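Side-chain contacts in SxtG (Microseira wollei, PDB 6U1R), which is an amidinotransferase of the saxitoxin biosynthetic pathway, probably passing an amidino group from donor to acceptor through a covalent enzyme intermediate: residues E95-H98 with I99-E103; R244-E247 with D248-I252. All coordinates share one frame; numbering follows the deposited sequence.

Contact 1 (E95-H98 with I99-E103)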
ATOM      1  N   GLU A  95      -1.218  20.768  26.390  1.00 20.19           N
ATOM      2  CA  GLU A  95      -0.287  20.668  27.512  1.00 22.53           C
ATOM      3  C   GLU A  95       0.723  19.537  27.296  1.00 21.45           C
ATOM      4  O   GLU A  95       1.906  19.686  27.617  1.00 20.47           O
ATOM      5  CB  GLU A  95      -1.052  20.470  28.820  1.00 26.26           C
ATOM      6  CG  GLU A  95      -0.138  20.396  30.048  1.00 31.20           C
ATOM      7  CD  GLU A  95       0.874  21.550  30.119  1.00 38.43           C
ATOM      8  OE1 GLU A  95       0.480  22.720  29.889  1.00 38.85           O
ATOM      9  OE2 GLU A  95       2.071  21.281  30.381  1.00 35.40           O
ATOM     10  N   PHE A  96       0.264  18.397  26.776  1.00 19.21           N
ATOM     11  CA  PHE A  96       1.159  17.298  26.412  1.00 18.88           C
ATOM     12  C   PHE A  96       2.231  17.771  25.431  1.00 17.03           C
ATOM     13  O   PHE A  96       3.424  17.503  25.610  1.00 17.44           O
ATOM     14  CB  PHE A  96       0.306  16.153  25.836  1.00 18.19           C
ATOM     15  CG  PHE A  96       1.088  15.004  25.256  1.00 16.64           C
ATOM     16  CD1 PHE A  96       2.140  14.442  25.937  1.00 15.79           C
ATOM     17  CD2 PHE A  96       0.701  14.440  24.049  1.00 16.10           C
ATOM     18  CE1 PHE A  96       2.836  13.363  25.413  1.00 15.74           C
ATOM     19  CE2 PHE A  96       1.390  13.349  23.509  1.00 15.29           C
ATOM     20  CZ  PHE A  96       2.464  12.802  24.203  1.00 14.21           C
ATOM     21  N   ILE A  97       1.830  18.518  24.401  1.00 17.07           N
ATOM     22  CA  ILE A  97       2.793  19.047  23.447  1.00 17.49           C
ATOM     23  C   ILE A  97       3.757  20.022  24.131  1.00 18.84           C
ATOM     24  O   ILE A  97       4.971  19.996  23.872  1.00 18.22           O
ATOM     25  CB  ILE A  97       2.048  19.701  22.268  1.00 17.93           C
ATOM     26  CG1 ILE A  97       1.379  18.611  21.415  1.00 18.90           C
ATOM     27  CG2 ILE A  97       2.993  20.552  21.434  1.00 19.50           C
ATOM     28  CD1 ILE A  97       0.318  19.121  20.446  1.00 19.76           C
ATOM     29  N   HIS A  98       3.242  20.872  25.032  1.00 19.58           N
ATOM     30  CA  HIS A  98       4.115  21.797  25.758  1.00 20.75           C
ATOM     31  C   HIS A  98       5.192  21.037  26.540  1.00 19.77           C
ATOM     32  O   HIS A  98       6.361  21.438  26.558  1.00 20.48           O
ATOM     33  CB  HIS A  98       3.303  22.679  26.710  1.00 21.66           C
ATOM     34  CG  HIS A  98       2.702  23.911  26.084  1.00 25.74           C
ATOM     35  ND1 HIS A  98       3.338  24.659  25.117  1.00 28.76           N
ATOM     36  CD2 HIS A  98       1.527  24.539  26.328  1.00 26.87           C
ATOM     37  CE1 HIS A  98       2.572  25.682  24.774  1.00 27.00           C
ATOM     38  NE2 HIS A  98       1.467  25.632  25.494  1.00 29.18           N
ATOM     39  N   ILE A  99       4.816  19.935  27.191  1.00 19.84           N
ATOM     40  CA  ILE A  99       5.799  19.099  27.887  1.00 19.35           C
ATOM     41  C   ILE A  99       6.843  18.561  26.914  1.00 19.47           C
ATOM     42  O   ILE A  99       8.054  18.629  27.171  1.00 19.51           O
ATOM     43  CB  ILE A  99       5.093  17.957  28.641  1.00 19.24           C
ATOM     44  CG1 ILE A  99       4.220  18.543  29.766  1.00 21.70           C
ATOM     45  CG2 ILE A  99       6.128  16.973  29.189  1.00 19.38           C
ATOM     46  CD1 ILE A  99       3.397  17.520  30.558  1.00 22.98           C
ATOM     47  N   LEU A 100       6.395  17.970  25.805  1.00 16.75           N
ATOM     48  CA  LEU A 100       7.333  17.434  24.821  1.00 17.20           C
ATOM     49  C   LEU A 100       8.333  18.490  24.363  1.00 18.98           C
ATOM     50  O   LEU A 100       9.540  18.227  24.269  1.00 17.13           O
ATOM     51  CB  LEU A 100       6.572  16.878  23.616  1.00 17.10           C
ATOM     52  CG  LEU A 100       5.758  15.597  23.840  1.00 16.73           C
ATOM     53  CD1 LEU A 100       4.918  15.299  22.590  1.00 19.01           C
ATOM     54  CD2 LEU A 100       6.652  14.422  24.156  1.00 19.02           C
ATOM     55  N   GLU A 101       7.841  19.686  24.046  1.00 16.93           N
ATOM     56  CA  GLU A 101       8.719  20.749  23.572  1.00 18.02           C
ATOM     57  C   GLU A 101       9.672  21.220  24.667  1.00 18.37           C
ATOM     58  O   GLU A 101      10.852  21.488  24.397  1.00 18.68           O
ATOM     59  CB  GLU A 101       7.871  21.900  23.032  1.00 19.54           C
ATOM     60  CG  GLU A 101       7.074  21.494  21.771  1.00 18.70           C
ATOM     61  CD  GLU A 101       6.071  22.549  21.294  1.00 21.88           C
ATOM     62  OE1 GLU A 101       5.552  23.339  22.119  1.00 21.40           O
ATOM     63  OE2 GLU A 101       5.775  22.556  20.080  1.00 20.99           O
ATOM     64  N   ALA A 102       9.181  21.356  25.895  1.00 18.19           N
ATOM     65  CA  ALA A 102      10.060  21.754  26.990  1.00 20.77           C
ATOM     66  C   ALA A 102      11.147  20.722  27.224  1.00 22.70           C
ATOM     67  O   ALA A 102      12.267  21.066  27.630  1.00 21.72           O
ATOM     68  CB  ALA A 102       9.242  21.966  28.255  1.00 21.14           C
ATOM     69  N   GLU A 103      10.840  19.453  26.971  1.00 20.65           N
ATOM     70  CA  GLU A 103      11.826  18.391  27.097  1.00 21.33           C
ATOM     71  C   GLU A 103      12.718  18.245  25.854  1.00 20.45           C
ATOM     72  O   GLU A 103      13.471  17.267  25.772  1.00 22.92           O
ATOM     73  CB  GLU A 103      11.112  17.073  27.413  1.00 19.62           C
ATOM     74  CG  GLU A 103      10.388  17.071  28.748  1.00 21.42           C
ATOM     75  CD  GLU A 103      11.332  17.201  29.932  1.00 26.23           C
ATOM     76  OE1 GLU A 103      12.487  16.731  29.832  1.00 25.40           O
ATOM     77  OE2 GLU A 103      10.914  17.786  30.957  1.00 27.47           O
TER
HETATM   78  O   HOH W   1       6.354  25.060  23.768  1.00 31.19           O
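Leu100 reaches back one helical turn to lay a methyl group on the ring of Phe96. Its CB starts beside the backbone, 3.5 Å from Ile97 O, and CG comes equally close to Phe96 O. CD1 then ends over one face of the Phe96 ring, offset toward the rim and 4.1 Å from the centroid, a CH-pi contact; CD2 only brushes Phe96 CE1. Phe96 meets it because its CG is anti to the backbone N (chi1 173°), beside the carbonyl carbon. Ile352 and Ile332, from strands 350-354 and 330-334, continue this apolar side around Ile99. On the neighbouring flank of the helix, Ile97 and Glu101 run alongside each other, with Ile97 CG2 3.7 Å from Glu101 CD. Beyond it, one water donates to Glu101 OE1 and makes a weak bond of 3.3 Å with His98 ND1, in the plane of the imidazole. The i to i+4 backbone bonds, such as Leu100 N to Phe96 O at 3.0 Å, hold these side chains in helical spacing. The helix is thus amphipathic: carbon packs on carbon toward the strands, while Glu101 OE1 and His98 ND1, 4.0 Å apart, are joined through a water rather than by a direct bond.

Contact 2 (R244-E247 with D248-I252); sequences RHLE and DEYRI
Tyr250 turns an edge of its ring to the carbonyl of Leu246: Leu246 O lies in the ring plane, 3.7 Å from Tyr250 CD2. The same ring carbon touches Leu246 CB, and Tyr250 CB sits 3.9 Å from Leu246 CB, so the two side chains meet at their bases. The other flat groups are the carboxylates of Glu247 and Asp248, whose planes differ by 34° as the side chains pass obliquely. Glu247 OE2 and Asp248 OD1 remain 4.5 Å apart, a like-charge pair at the surface whose mutual repulsion is probably weakened by solvent. Glu247 CG is tucked between its own backbone N and carbonyl carbon (chi1 66°), which brings it within 3.3 Å of Asp248 N.

Leu246 O is gripped by two amides. Tyr250 N, at 3.0 Å, approaches nearly along the carbonyl bond, closing an alpha turn, while Glu249 N comes from above the carbonyl plane at 3.3 Å. Two waters bridge further backbone groups of the turn: one donates to His245 O and accepts from Asp248 N, and the other donates to both Glu247 O and Tyr250 O.

The turn follows helix 236-245 and delivers the chain into strand 251-255, the second strand of a beta-alpha-beta crossover that starts from the parallel strand 225-229. The side-chain amide of Gln243, near the end of the helix, bonds Tyr250 O and Ile252 N and so ties the helix to the start of the strand, and Glu249 forms a salt bridge with Arg224. Inward, Leu246 and Tyr250 both pack on Ile226 of strand 225-229 and on Ile142 of strand 139-142.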
ATOM      1  N   ARG A 244       7.637 -11.006   6.259  1.00 15.79           N
ATOM      2  CA  ARG A 244       8.320 -11.127   4.975  1.00 17.24           C
ATOM      3  C   ARG A 244       8.907  -9.793   4.537  1.00 17.66           C
ATOM      4  O   ARG A 244      10.029  -9.740   4.022  1.00 19.35           O
ATOM      5  CB  ARG A 244       7.392 -11.648   3.890  1.00 18.26           C
ATOM      6  CG  ARG A 244       8.150 -11.705   2.536  1.00 20.62           C
ATOM      7  CD  ARG A 244       7.597 -12.693   1.571  1.00 20.85           C
ATOM      8  NE  ARG A 244       7.382 -14.002   2.185  1.00 22.71           N
ATOM      9  CZ  ARG A 244       6.400 -14.825   1.843  1.00 23.74           C
ATOM     10  NH1 ARG A 244       5.542 -14.488   0.884  1.00 20.60           N
ATOM     11  NH2 ARG A 244       6.271 -15.994   2.471  1.00 26.86           N
ATOM     12  N   HIS A 245       8.155  -8.706   4.714  1.00 16.59           N
ATOM     13  CA  HIS A 245       8.659  -7.393   4.330  1.00 15.96           C
ATOM     14  C   HIS A 245       9.947  -7.045   5.069  1.00 17.98           C
ATOM     15  O   HIS A 245      10.849  -6.411   4.489  1.00 16.81           O
ATOM     16  CB  HIS A 245       7.585  -6.337   4.589  1.00 15.43           C
ATOM     17  CG  HIS A 245       7.940  -4.987   4.060  1.00 15.83           C
ATOM     18  ND1 HIS A 245       7.968  -4.701   2.709  1.00 16.88           N
ATOM     19  CD2 HIS A 245       8.300  -3.849   4.697  1.00 17.52           C
ATOM     20  CE1 HIS A 245       8.320  -3.437   2.542  1.00 18.90           C
ATOM     21  NE2 HIS A 245       8.520  -2.896   3.730  1.00 18.30           N
ATOM     22  N   LEU A 246      10.065  -7.463   6.332  1.00 15.70           N
ATOM     23  CA  LEU A 246      11.195  -7.115   7.189  1.00 17.46           C
ATOM     24  C   LEU A 246      12.193  -8.262   7.380  1.00 19.67           C
ATOM     25  O   LEU A 246      13.041  -8.184   8.274  1.00 22.65           O
ATOM     26  CB  LEU A 246      10.685  -6.651   8.557  1.00 16.91           C
ATOM     27  CG  LEU A 246       9.780  -5.417   8.580  1.00 15.44           C
ATOM     28  CD1 LEU A 246       9.391  -5.068  10.017  1.00 16.35           C
ATOM     29  CD2 LEU A 246      10.447  -4.253   7.855  1.00 17.96           C
ATOM     30  N   GLU A 247      12.137  -9.311   6.552  1.00 19.20           N
ATOM     31  CA  GLU A 247      12.848 -10.555   6.877  1.00 21.43           C
ATOM     32  C   GLU A 247      14.370 -10.427   6.803  1.00 22.64           C
ATOM     33  O   GLU A 247      15.070 -11.237   7.417  1.00 23.10           O
ATOM     34  CB  GLU A 247      12.417 -11.692   5.940  1.00 23.11           C
ATOM     35  CG  GLU A 247      12.815 -11.473   4.479  1.00 24.58           C
ATOM     36  CD  GLU A 247      12.277 -12.547   3.536  1.00 28.20           C
ATOM     37  OE1 GLU A 247      11.572 -13.471   4.001  1.00 28.10           O
ATOM     38  OE2 GLU A 247      12.543 -12.443   2.322  1.00 33.71           O
ATOM     39  N   ASP A 248      14.900  -9.471   6.046  1.00 22.70           N
ATOM     40  CA  ASP A 248      16.355  -9.357   5.930  1.00 25.73           C
ATOM     41  C   ASP A 248      17.006  -8.975   7.254  1.00 27.17           C
ATOM     42  O   ASP A 248      18.157  -9.359   7.514  1.00 25.68           O
ATOM     43  CB  ASP A 248      16.731  -8.318   4.865  1.00 28.38           C
ATOM     44  CG  ASP A 248      16.417  -8.777   3.445  1.00 32.08           C
ATOM     45  OD1 ASP A 248      16.262  -9.991   3.225  1.00 31.16           O
ATOM     46  OD2 ASP A 248      16.334  -7.909   2.550  1.00 35.26           O
ATOM     47  N   GLU A 249      16.309  -8.212   8.102  1.00 22.78           N
ATOM     48  CA  GLU A 249      16.949  -7.634   9.277  1.00 23.35           C
ATOM     49  C   GLU A 249      16.193  -7.838  10.583  1.00 22.08           C
ATOM     50  O   GLU A 249      16.798  -7.640  11.642  1.00 20.29           O
ATOM     51  CB  GLU A 249      17.170  -6.120   9.095  1.00 24.63           C
ATOM     52  CG  GLU A 249      17.910  -5.690   7.816  1.00 30.96           C
ATOM     53  CD  GLU A 249      19.367  -6.135   7.765  1.00 34.48           C
ATOM     54  OE1 GLU A 249      19.910  -6.604   8.787  1.00 32.11           O
ATOM     55  OE2 GLU A 249      19.973  -6.020   6.679  1.00 44.59           O
ATOM     56  N   TYR A 250      14.917  -8.238  10.554  1.00 19.19           N
ATOM     57  CA  TYR A 250      14.069  -8.225  11.740  1.00 17.43           C
ATOM     58  C   TYR A 250      13.423  -9.585  11.969  1.00 17.62           C
ATOM     59  O   TYR A 250      13.174 -10.353  11.035  1.00 15.39           O
ATOM     60  CB  TYR A 250      12.960  -7.157  11.625  1.00 16.48           C
ATOM     61  CG  TYR A 250      13.511  -5.771  11.557  1.00 15.76           C
ATOM     62  CD1 TYR A 250      13.737  -5.043  12.711  1.00 16.73           C
ATOM     63  CD2 TYR A 250      13.851  -5.196  10.338  1.00 18.09           C
ATOM     64  CE1 TYR A 250      14.267  -3.761  12.662  1.00 16.92           C
ATOM     65  CE2 TYR A 250      14.369  -3.916  10.273  1.00 17.97           C
ATOM     66  CZ  TYR A 250      14.586  -3.209  11.448  1.00 17.81           C
ATOM     67  OH  TYR A 250      15.106  -1.941  11.388  1.00 18.97           O
ATOM     68  N   ARG A 251      13.148  -9.858  13.235  1.00 17.55           N
ATOM     69  CA  ARG A 251      12.425 -11.043  13.666  1.00 17.18           C
ATOM     70  C   ARG A 251      11.201 -10.584  14.440  1.00 17.52           C
ATOM     71  O   ARG A 251      11.329  -9.784  15.373  1.00 16.06           O
ATOM     72  CB  ARG A 251      13.301 -11.926  14.560  1.00 20.59           C
ATOM     73  CG  ARG A 251      14.632 -12.328  13.934  1.00 24.84           C
ATOM     74  CD  ARG A 251      15.591 -12.893  14.984  1.00 30.26           C
ATOM     75  NE  ARG A 251      16.146 -11.868  15.885  1.00 29.82           N
ATOM     76  CZ  ARG A 251      17.409 -11.424  15.871  1.00 32.44           C
ATOM     77  NH1 ARG A 251      18.295 -11.891  14.995  1.00 34.21           N
ATOM     78  NH2 ARG A 251      17.804 -10.507  16.753  1.00 29.32           N
ATOM     79  N   ILE A 252      10.028 -11.101  14.071  1.00 16.90           N
ATOM     80  CA  ILE A 252       8.772 -10.766  14.742  1.00 16.41           C
ATOM     81  C   ILE A 252       8.323 -11.933  15.608  1.00 18.38           C
ATOM     82  O   ILE A 252       8.174 -13.062  15.119  1.00 18.34           O
ATOM     83  CB  ILE A 252       7.677 -10.404  13.727  1.00 16.90           C
ATOM     84  CG1 ILE A 252       8.193  -9.311  12.788  1.00 17.92           C
ATOM     85  CG2 ILE A 252       6.392  -9.998  14.476  1.00 18.46           C
ATOM     86  CD1 ILE A 252       7.137  -8.719  11.894  1.00 20.10           C
TER
HETATM   87  O   HOH W   2      13.690  -7.144   4.451  1.00 25.00           O
HETATM   88  O   HOH W   3      14.134 -12.687   9.799  1.00 27.40           O

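Overall arrangement
Contacts 1 and 2 lie far apart in the chain fold, their centres 34 Å from each other and their nearest atoms about 22 Å apart, and they follow in series along the sequence. Residues 95-103 close the long helix 83-102, whereas residues 244-252 pass from the end of a helix into a strand. Contact 1 is the one near the predicted catalytic region: the side chain of Phe96 is about 9 Å from that of Cys368, the predicted amidino-cysteine residue. Contact 2 is remote from the predicted active-site residues but borders the dimer interface, where Arg244 engages Phe171 and Ala175 of the second subunit; no other chain of the assembly touches contact 1.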